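Long-range contact in metallo-beta-lactamase (Serratia marcescens, PDB 6K4X), which hydrolyses the beta-lactam ring of antibiotics with the help of two zinc ions, as a subclass B3 metallo-beta-lactamase: residues K109-Q113 and G149-G153. Residues are numbered along the deposited sequence.
With ZN (zinc ion), chain B; D0U (4-azanyl-2-sulfanyl-benzoic acid), chain E.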
loop_
_atom_site.group_PDB
_atom_site.type_symbol
_atom_site.label_atom_id
_atom_site.label_comp_id
_atom_site.label_asym_id
_atom_site.label_seq_id
_atom_site.Cartn_x
_atom_site.Cartn_y
_atom_site.Cartn_z
ATOM N N LYS A 109 14.729 6.546 13.701
ATOM C CA LYS A 109 16.014 5.858 13.617
ATOM C C LYS A 109 15.841 4.339 13.624
ATOM O O LYS A 109 16.743 3.590 13.186
ATOM C CB LYS A 109 16.946 6.337 14.728
ATOM C CG LYS A 109 16.478 6.052 16.139
ATOM C CD LYS A 109 17.435 6.633 17.151
ATOM C CE LYS A 109 16.959 6.470 18.576
ATOM N NZ LYS A 109 17.930 7.101 19.505
ATOM N N SER A 110 14.688 3.824 14.019
ATOM C CA SER A 110 14.414 2.391 13.949
ATOM C C SER A 110 14.301 1.910 12.498
ATOM O O SER A 110 14.378 0.721 12.246
ATOM C CB SER A 110 13.148 2.039 14.699
ATOM O OG SER A 110 12.072 2.850 14.261
ATOM N N ASP A 111 14.015 2.824 11.558
ATOM C CA ASP A 111 13.825 2.419 10.157
ATOM C C ASP A 111 15.169 1.984 9.599
ATOM O O ASP A 111 16.136 2.729 9.699
ATOM C CB ASP A 111 13.236 3.583 9.374
ATOM C CG ASP A 111 12.769 3.224 7.975
ATOM O OD1 ASP A 111 13.546 2.625 7.214
ATOM O OD2 ASP A 111 11.616 3.571 7.666
ATOM N N PRO A 112 15.294 0.778 9.007
ATOM C CA PRO A 112 16.574 0.366 8.434
ATOM C C PRO A 112 17.160 1.368 7.432
ATOM O O PRO A 112 18.377 1.437 7.298
ATOM C CB PRO A 112 16.236 -0.954 7.739
ATOM C CG PRO A 112 15.086 -1.511 8.567
ATOM C CD PRO A 112 14.281 -0.288 8.942
ATOM N N GLN A 113 16.313 2.132 6.731
ATOM C CA GLN A 113 16.792 3.127 5.788
ATOM C C GLN A 113 17.146 4.464 6.440
ATOM O O GLN A 113 17.592 5.377 5.732
ATOM C CB GLN A 113 15.770 3.330 4.672
ATOM C CG GLN A 113 15.648 2.139 3.746
ATOM C CD GLN A 113 14.671 2.434 2.637
ATOM O OE1 GLN A 113 15.006 3.099 1.657
ATOM N NE2 GLN A 113 13.426 2.014 2.786
ATOM N N GLY A 149 8.285 -4.594 9.280
ATOM C CA GLY A 149 9.590 -5.052 8.921
ATOM C C GLY A 149 10.301 -4.059 8.041
ATOM O O GLY A 149 11.383 -3.595 8.360
ATOM N N HIS A 150 9.691 -3.702 6.914
ATOM C CA HIS A 150 10.154 -2.556 6.102
ATOM C C HIS A 150 9.991 -1.247 6.884
ATOM O O HIS A 150 10.834 -0.348 6.767
ATOM C CB HIS A 150 9.463 -2.597 4.752
ATOM C CG HIS A 150 9.844 -1.524 3.805
ATOM N ND1 HIS A 150 10.934 -1.632 2.995
ATOM C CD2 HIS A 150 9.237 -0.362 3.484
ATOM C CE1 HIS A 150 10.972 -0.570 2.189
ATOM N NE2 HIS A 150 9.966 0.258 2.501
ATOM N N THR A 151 8.900 -1.171 7.653
ATOM C CA THR A 151 8.676 -0.138 8.648
ATOM C C THR A 151 7.952 -0.802 9.808
ATOM O O THR A 151 7.293 -1.831 9.624
ATOM C CB THR A 151 7.823 1.052 8.149
ATOM O OG1 THR A 151 6.471 0.615 7.941
ATOM C CG2 THR A 151 8.384 1.758 6.938
ATOM N N GLU A 152 8.024 -0.201 10.995
ATOM C CA GLU A 152 7.387 -0.849 12.134
ATOM C C GLU A 152 5.860 -0.828 12.026
ATOM O O GLU A 152 5.196 -1.760 12.494
ATOM C CB GLU A 152 7.789 -0.149 13.432
ATOM C CG GLU A 152 9.206 -0.409 13.895
ATOM C CD GLU A 152 9.513 0.035 15.312
ATOM O OE1 GLU A 152 8.623 0.616 15.944
ATOM O OE2 GLU A 152 10.648 -0.232 15.783
ATOM N N GLY A 153 5.297 0.220 11.407
ATOM C CA GLY A 153 3.838 0.354 11.362
ATOM C C GLY A 153 3.222 -0.051 10.031
ATOM O O GLY A 153 2.084 0.314 9.763
HETATM ZN ZN ZN B . 9.333 2.014 1.734
HETATM O O2 D0U E . 8.624 0.064 -0.879
HETATM C C7 D0U E . 9.682 -0.573 -1.076
HETATM O O1 D0U E . 9.694 -1.832 -1.194
HETATM C C3 D0U E . 10.994 0.122 -1.161
HETATM C C2 D0U E . 12.080 -0.662 -1.639
HETATM C C4 D0U E . 11.194 1.471 -0.818
HETATM S S1 D0U E . 10.045 2.637 -0.336
HETATM C C5 D0U E . 12.511 1.970 -0.933
HETATM C C6 D0U E . 13.584 1.198 -1.384
HETATM N N1 D0U E . 14.856 1.740 -1.518
HETATM C C1 D0U E . 13.350 -0.096 -1.752
HETATM O O HOH W 1 12.850 0.763 5.355
#
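Two active-site loops of the metallo-beta-lactamase fold meet here beside the zinc bound by His-150, one following helix 99-104, the other linking strands 140-146 and 155-163. Of the two segments, 149-153 supplies the metal ligand: His-150 NE2 lies 2.0 Å from the zinc, which also takes the inhibitor sulfur, D0U S1, at 2.3 Å, and His-72 and His-74 complete the site. His-150 ND1 is hydrogen-bonded to the carbonyl of Thr-177, which probably helps to orient the imidazole. Asp-111 OD2 is likewise hydrogen-bonded to NE2 of His-74, which binds the same zinc through ND1, while Asp-111 OD1 accepts from Gln-113 N (2.9 Å) in an Asx turn. No direct hydrogen bond joins the loops; a water bridges them instead, 2.7 Å from both Asp-111 OD1 and His-150 O and 2.9 Å from Gln-113 NE2, from which it accepts a hydrogen bond. Van der Waals contacts make up the rest: Gln-113 NE2 to His-150 CE1 at 3.6 Å, Asp-111 OD2 to Thr-151 CG2 at 3.8 Å, Pro-112 CD to His-150 O at 4.1 Å and, at the exposed end away from the water, Ser-110 CB to Glu-152 OE2 at 3.5 Å. The inhibitor lies close by, its ring atom C3 3.4 Å from His-150 CE1 and its amino N1 3.5 Å from Gln-113 OE1. The 109-113 loop thus adds second-shell support to the zinc site and, through Gln-113, part of the pocket wall.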